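Local coordinates for protein histidinol-phosphatase (Listeria monocytogenes serotype 4b str. H7858, PDB 6NLR) that probably removes the phosphate from histidinol phosphate in histidine biosynthesis, using a trinuclear metal site of the PHP family, at residues A[179-184]-A[222-227]; A[209-214]-A[249-254]. All coordinates share one frame; numbering follows the deposited sequence.

Contact 1 of 2, residues A[179-184]-A[222-227]; sequences MGHISL and DFNTAG. With MN (manganese (II) ion), chain E.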
loop_
_atom_site.group_PDB
_atom_site.type_symbol
_atom_site.label_atom_id
_atom_site.label_comp_id
_atom_site.label_asym_id
_atom_site.label_seq_id
_atom_site.Cartn_x
_atom_site.Cartn_y
_atom_site.Cartn_z
HETATM N N MSE A 179 5.680 3.525 -4.381
HETATM C CA MSE A 179 4.920 2.325 -4.683
HETATM C C MSE A 179 4.698 1.574 -3.375
HETATM O O MSE A 179 5.658 1.293 -2.662
HETATM C CB MSE A 179 5.655 1.426 -5.686
HETATM C CG MSE A 179 6.102 2.136 -6.969
HETATM SE SE MSE A 179 4.568 2.795 -8.062
HETATM C CE MSE A 179 4.563 4.713 -7.618
ATOM N N GLY A 180 3.436 1.229 -3.108
ATOM C CA GLY A 180 3.025 0.591 -1.875
ATOM C C GLY A 180 3.401 -0.882 -1.791
ATOM O O GLY A 180 3.272 -1.593 -2.800
ATOM N N HIS A 181 3.847 -1.311 -0.608
ATOM C CA HIS A 181 4.110 -2.723 -0.198
ATOM C C HIS A 181 4.268 -3.664 -1.403
ATOM O O HIS A 181 3.364 -4.488 -1.612
ATOM C CB HIS A 181 2.997 -3.193 0.761
ATOM C CG HIS A 181 1.607 -2.789 0.374
ATOM N ND1 HIS A 181 1.081 -3.072 -0.886
ATOM C CD2 HIS A 181 0.624 -2.168 1.087
ATOM C CE1 HIS A 181 -0.179 -2.632 -0.929
ATOM N NE2 HIS A 181 -0.488 -2.065 0.268
ATOM N N ILE A 182 5.410 -3.645 -2.114
ATOM C CA ILE A 182 5.527 -4.345 -3.430
ATOM C C ILE A 182 5.777 -5.861 -3.306
ATOM O O ILE A 182 6.193 -6.453 -4.320
ATOM C CB ILE A 182 6.584 -3.708 -4.342
ATOM C CG1 ILE A 182 7.994 -3.791 -3.756
ATOM C CG2 ILE A 182 6.180 -2.297 -4.723
ATOM C CD1 ILE A 182 9.087 -3.612 -4.807
ATOM N N SER A 183 5.514 -6.501 -2.172
ATOM C CA SER A 183 5.503 -7.985 -2.086
ATOM C C SER A 183 4.231 -8.441 -1.358
ATOM O O SER A 183 4.306 -9.425 -0.566
ATOM C CB SER A 183 6.755 -8.500 -1.413
ATOM O OG SER A 183 6.851 -7.996 -0.081
ATOM N N LEU A 184 3.110 -7.768 -1.622
ATOM C CA LEU A 184 1.815 -8.038 -0.929
ATOM C C LEU A 184 1.331 -9.460 -1.258
ATOM O O LEU A 184 0.508 -9.986 -0.509
ATOM C CB LEU A 184 0.761 -7.000 -1.329
ATOM C CG LEU A 184 -0.522 -7.036 -0.484
ATOM C CD1 LEU A 184 -0.245 -6.547 0.939
ATOM C CD2 LEU A 184 -1.604 -6.183 -1.123
ATOM N N ASP A 222 7.670 2.204 -0.519
ATOM C CA ASP A 222 7.032 1.976 0.802
ATOM C C ASP A 222 7.769 0.808 1.455
ATOM O O ASP A 222 7.664 -0.315 0.923
ATOM C CB ASP A 222 5.544 1.720 0.551
ATOM C CG ASP A 222 4.621 1.449 1.735
ATOM O OD1 ASP A 222 4.756 2.147 2.751
ATOM O OD2 ASP A 222 3.717 0.568 1.581
ATOM N N PHE A 223 8.533 1.053 2.516
ATOM C CA PHE A 223 9.128 -0.036 3.332
ATOM C C PHE A 223 8.093 -0.333 4.415
ATOM O O PHE A 223 8.050 0.356 5.455
ATOM C CB PHE A 223 10.497 0.324 3.910
ATOM C CG PHE A 223 11.115 -0.790 4.719
ATOM C CD1 PHE A 223 10.698 -1.057 6.024
ATOM C CD2 PHE A 223 12.107 -1.587 4.182
ATOM C CE1 PHE A 223 11.270 -2.071 6.770
ATOM C CE2 PHE A 223 12.668 -2.618 4.927
ATOM C CZ PHE A 223 12.250 -2.863 6.218
ATOM N N ASN A 224 7.239 -1.316 4.135
ATOM C CA ASN A 224 5.968 -1.522 4.868
ATOM C C ASN A 224 6.136 -2.653 5.906
ATOM O O ASN A 224 6.429 -3.804 5.523
ATOM C CB ASN A 224 4.863 -1.693 3.843
ATOM C CG ASN A 224 3.475 -1.728 4.438
ATOM O OD1 ASN A 224 3.246 -2.397 5.447
ATOM N ND2 ASN A 224 2.560 -1.006 3.804
ATOM N N THR A 225 5.952 -2.332 7.181
ATOM C CA THR A 225 6.173 -3.257 8.320
ATOM C C THR A 225 4.894 -3.997 8.712
ATOM O O THR A 225 4.989 -4.899 9.573
ATOM C CB THR A 225 6.794 -2.523 9.511
ATOM O OG1 THR A 225 5.887 -1.472 9.895
ATOM C CG2 THR A 225 8.175 -2.004 9.147
ATOM N N ALA A 226 3.763 -3.722 8.066
ATOM C CA ALA A 226 2.466 -4.348 8.432
ATOM C C ALA A 226 2.578 -5.882 8.385
ATOM O O ALA A 226 1.958 -6.532 9.213
ATOM C CB ALA A 226 1.368 -3.868 7.519
ATOM N N GLY A 227 3.323 -6.423 7.421
ATOM C CA GLY A 227 3.460 -7.873 7.205
ATOM C C GLY A 227 4.011 -8.588 8.423
ATOM O O GLY A 227 3.633 -9.779 8.633
HETATM MN MN MN E . -2.389 -1.287 0.849
HETATM O O HOH W 1 6.993 -1.293 -1.519
HETATM O O HOH W 2 -2.425 -3.484 1.600
HETATM O O HOH W 3 -1.703 -0.682 2.400
#
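Met179 and Asp222 join the two backbones where strand 178-179 runs parallel to strand 220-224: Asp222 N donates to Met179 O over 3.1 Å, nearly straight at the hydrogen. Gly180 CA lies 5.0 Å from Asp222 CA. By His181 and Ile182 the backbones have parted, and water 1 bridges them, donating to Met179 O and Asp222 O and accepting from Ile182 N. The carboxylate of Asp222 takes up the next amide: His181 N reaches OD2 over 2.9 Å, on the anti lone pair, the one turned away from OD1. CG of Asp222 stands anti to its own backbone N (chi1 180°), which sets CG on the side of the 179-184 backbone. The same OD2 is met on its syn side, somewhat out of the carboxylate plane, by Asn224 ND2 at 3.0 Å, with OD2 almost in the amide plane, so two firm N-H groups grip one buried oxygen. Asn224 ND2 also donates to Asp258, a cobalt ligand, and passes the rim of the His181 ring, 3.5 Å from CD2 and near the ring plane. The imidazole and the amide lie side by side, their planes 55° apart. On one face of the ring, Leu184 CD1 sits 4.1 Å above the centre. At its far end, His181 NE2 binds the manganese ion at 2.1 Å, and Glu93, His123 and water 2 share that metal. Asn224 OD1 accepts from Ala226 N, an Asx turn leading into the 3-10 segment around Ala226 and Gly227. Metal ligands and second-shell residues carried at strand C-terminal ends are characteristic of the PHP barrel; here Asp222 OD2 and Asn224 tie the His181 backbone to Asp258, bracing two metal ligands from the second shell.

Contact 2 of 2, residues A[209-214]-A[249-254]; sequences VILALV and LQIPFV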
loop_
_atom_site.group_PDB
_atom_site.type_symbol
_atom_site.label_atom_id
_atom_site.label_comp_id
_atom_site.label_asym_id
_atom_site.label_seq_id
_atom_site.Cartn_x
_atom_site.Cartn_y
_atom_site.Cartn_z
ATOM N N VAL A 209 13.660 -6.327 -12.860
ATOM C CA VAL A 209 13.052 -5.485 -13.931
ATOM C C VAL A 209 12.279 -4.350 -13.248
ATOM O O VAL A 209 12.466 -3.179 -13.646
ATOM C CB VAL A 209 12.168 -6.328 -14.875
ATOM C CG1 VAL A 209 11.257 -5.466 -15.745
ATOM C CG2 VAL A 209 13.029 -7.230 -15.753
ATOM N N ILE A 210 11.459 -4.680 -12.241
ATOM C CA ILE A 210 10.644 -3.678 -11.486
ATOM C C ILE A 210 11.573 -2.653 -10.839
ATOM O O ILE A 210 11.279 -1.439 -10.979
ATOM C CB ILE A 210 9.727 -4.365 -10.456
ATOM C CG1 ILE A 210 8.521 -5.009 -11.142
ATOM C CG2 ILE A 210 9.310 -3.412 -9.351
ATOM C CD1 ILE A 210 7.788 -5.977 -10.246
ATOM N N LEU A 211 12.669 -3.084 -10.199
ATOM C CA LEU A 211 13.542 -2.116 -9.475
ATOM C C LEU A 211 14.257 -1.206 -10.482
ATOM O O LEU A 211 14.347 0.003 -10.182
ATOM C CB LEU A 211 14.527 -2.850 -8.565
ATOM C CG LEU A 211 13.863 -3.587 -7.397
ATOM C CD1 LEU A 211 14.901 -4.331 -6.586
ATOM C CD2 LEU A 211 13.067 -2.620 -6.509
ATOM N N ALA A 212 14.728 -1.735 -11.616
ATOM C CA ALA A 212 15.404 -0.931 -12.666
ATOM C C ALA A 212 14.443 0.175 -13.123
ATOM O O ALA A 212 14.897 1.336 -13.285
ATOM C CB ALA A 212 15.858 -1.789 -13.836
ATOM N N LEU A 213 13.157 -0.146 -13.260
ATOM C CA LEU A 213 12.133 0.793 -13.777
ATOM C C LEU A 213 11.799 1.844 -12.703
ATOM O O LEU A 213 11.717 3.047 -13.028
ATOM C CB LEU A 213 10.933 -0.047 -14.200
ATOM C CG LEU A 213 9.904 0.655 -15.068
ATOM C CD1 LEU A 213 10.534 1.163 -16.367
ATOM C CD2 LEU A 213 8.758 -0.301 -15.334
ATOM N N VAL A 214 11.664 1.426 -11.446
ATOM C CA VAL A 214 11.514 2.359 -10.294
ATOM C C VAL A 214 12.666 3.368 -10.310
ATOM O O VAL A 214 12.420 4.577 -10.146
ATOM C CB VAL A 214 11.453 1.599 -8.958
ATOM C CG1 VAL A 214 11.666 2.515 -7.782
ATOM C CG2 VAL A 214 10.149 0.847 -8.813
ATOM N N LEU A 249 20.706 0.077 -6.046
ATOM C CA LEU A 249 20.267 0.982 -7.149
ATOM C C LEU A 249 20.007 2.399 -6.611
ATOM O O LEU A 249 19.591 3.230 -7.371
ATOM C CB LEU A 249 19.013 0.387 -7.809
ATOM C CG LEU A 249 19.255 -0.898 -8.606
ATOM C CD1 LEU A 249 17.961 -1.550 -9.032
ATOM C CD2 LEU A 249 20.108 -0.628 -9.826
ATOM N N GLN A 250 20.219 2.637 -5.321
ATOM C CA GLN A 250 19.942 3.915 -4.611
ATOM C C GLN A 250 18.484 4.339 -4.789
ATOM O O GLN A 250 18.227 5.511 -4.972
ATOM C CB GLN A 250 20.921 4.976 -5.099
ATOM C CG GLN A 250 22.364 4.562 -4.896
ATOM C CD GLN A 250 23.209 5.596 -5.574
ATOM O OE1 GLN A 250 23.502 5.469 -6.753
ATOM N NE2 GLN A 250 23.508 6.672 -4.862
ATOM N N ILE A 251 17.560 3.391 -4.728
ATOM C CA ILE A 251 16.108 3.678 -4.638
ATOM C C ILE A 251 15.811 4.010 -3.173
ATOM O O ILE A 251 16.073 3.199 -2.273
ATOM C CB ILE A 251 15.275 2.487 -5.115
ATOM C CG1 ILE A 251 15.521 2.155 -6.594
ATOM C CG2 ILE A 251 13.815 2.727 -4.792
ATOM C CD1 ILE A 251 15.007 0.775 -7.028
ATOM N N PRO A 252 15.235 5.193 -2.889
ATOM C CA PRO A 252 14.883 5.555 -1.527
ATOM C C PRO A 252 13.726 4.694 -1.024
ATOM O O PRO A 252 12.815 4.379 -1.783
ATOM C CB PRO A 252 14.451 7.029 -1.586
ATOM C CG PRO A 252 14.934 7.507 -2.955
ATOM C CD PRO A 252 14.925 6.270 -3.837
ATOM N N PHE A 253 13.782 4.405 0.272
ATOM C CA PHE A 253 12.700 3.771 1.063
ATOM C C PHE A 253 12.158 4.800 2.047
ATOM O O PHE A 253 12.931 5.565 2.576
ATOM C CB PHE A 253 13.226 2.544 1.811
ATOM C CG PHE A 253 13.358 1.309 0.960
ATOM C CD1 PHE A 253 12.240 0.542 0.656
ATOM C CD2 PHE A 253 14.591 0.931 0.449
ATOM C CE1 PHE A 253 12.369 -0.590 -0.128
ATOM C CE2 PHE A 253 14.718 -0.211 -0.314
ATOM C CZ PHE A 253 13.606 -0.972 -0.599
ATOM N N VAL A 254 10.842 4.803 2.237
ATOM C CA VAL A 254 10.169 5.514 3.353
ATOM C C VAL A 254 9.471 4.457 4.210
ATOM O O VAL A 254 8.631 3.716 3.664
ATOM C CB VAL A 254 9.171 6.555 2.818
ATOM C CG1 VAL A 254 8.528 7.337 3.957
ATOM C CG2 VAL A 254 9.821 7.479 1.793
#
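Leu211 is the first residue of helix segment 209-214 to touch 249-254, and it meets two side chains there. Its CB lies 3.7 Å from Leu249 CD1, while its CD2 methyl stands 3.9 Å from Ile251 CD1, Leu211 and Ile251 crossing at about a right angle. The Ile251 CD1 methyl also comes 3.3 Å from the backbone O of Leu211, so the isoleucine tip packs against the helix backbone as well as its side chains. Ala212 turns its CB away and adds a light backbone contact, its N 4.1 Å from Leu249 CD1, at the more exposed margin. One helical turn on from Leu211, Val214 points toward the other segment. With CG1 anti to its backbone N (chi1 165°), this branch lies against both arms of Ile251, 3.7 Å from CG2 and 3.8 Å from CD1. Ile251 therefore fits between Leu211 and Val214, and no hydrogen bond crosses the contact. Gln250, with positive phi, closes helix 240-248 in a Schellman motif and turns the chain so that Leu249 and Ile251 both project toward helix 201-217. Leu221 of strand 220-224 touches Leu211 and Ile251 from the sheet, Leu245 and Ala246 of helix 240-248 meet Leu211, and Ile167 of helix 152-168 packs on Val214: the contact joins helix 201-217 to the turn between helix 240-248 and strand 253-256.

In the fold
The two contacts, with centres 13 Å apart, share the parallel sheet 178-179, 220-224, 253-256 and meet at its last two strands. Phe223 N lies 2.9 Å from Val254 O, a probable hydrogen bond, and Phe223 CB packs 3.7 Å from Phe253 CD1. Their segments alternate along the chain, helix 201-217 of contact 2 leading directly into strand 220-224 of contact 1. Contact 1 lies at the metal site: the His181 side chain is about 4 Å from the bound sulfate and about 5 Å from the cobalt ion. Contact 2, centred about 16 Å from the middle of the chain, is apolar packing on the outer, helical layer of the barrel.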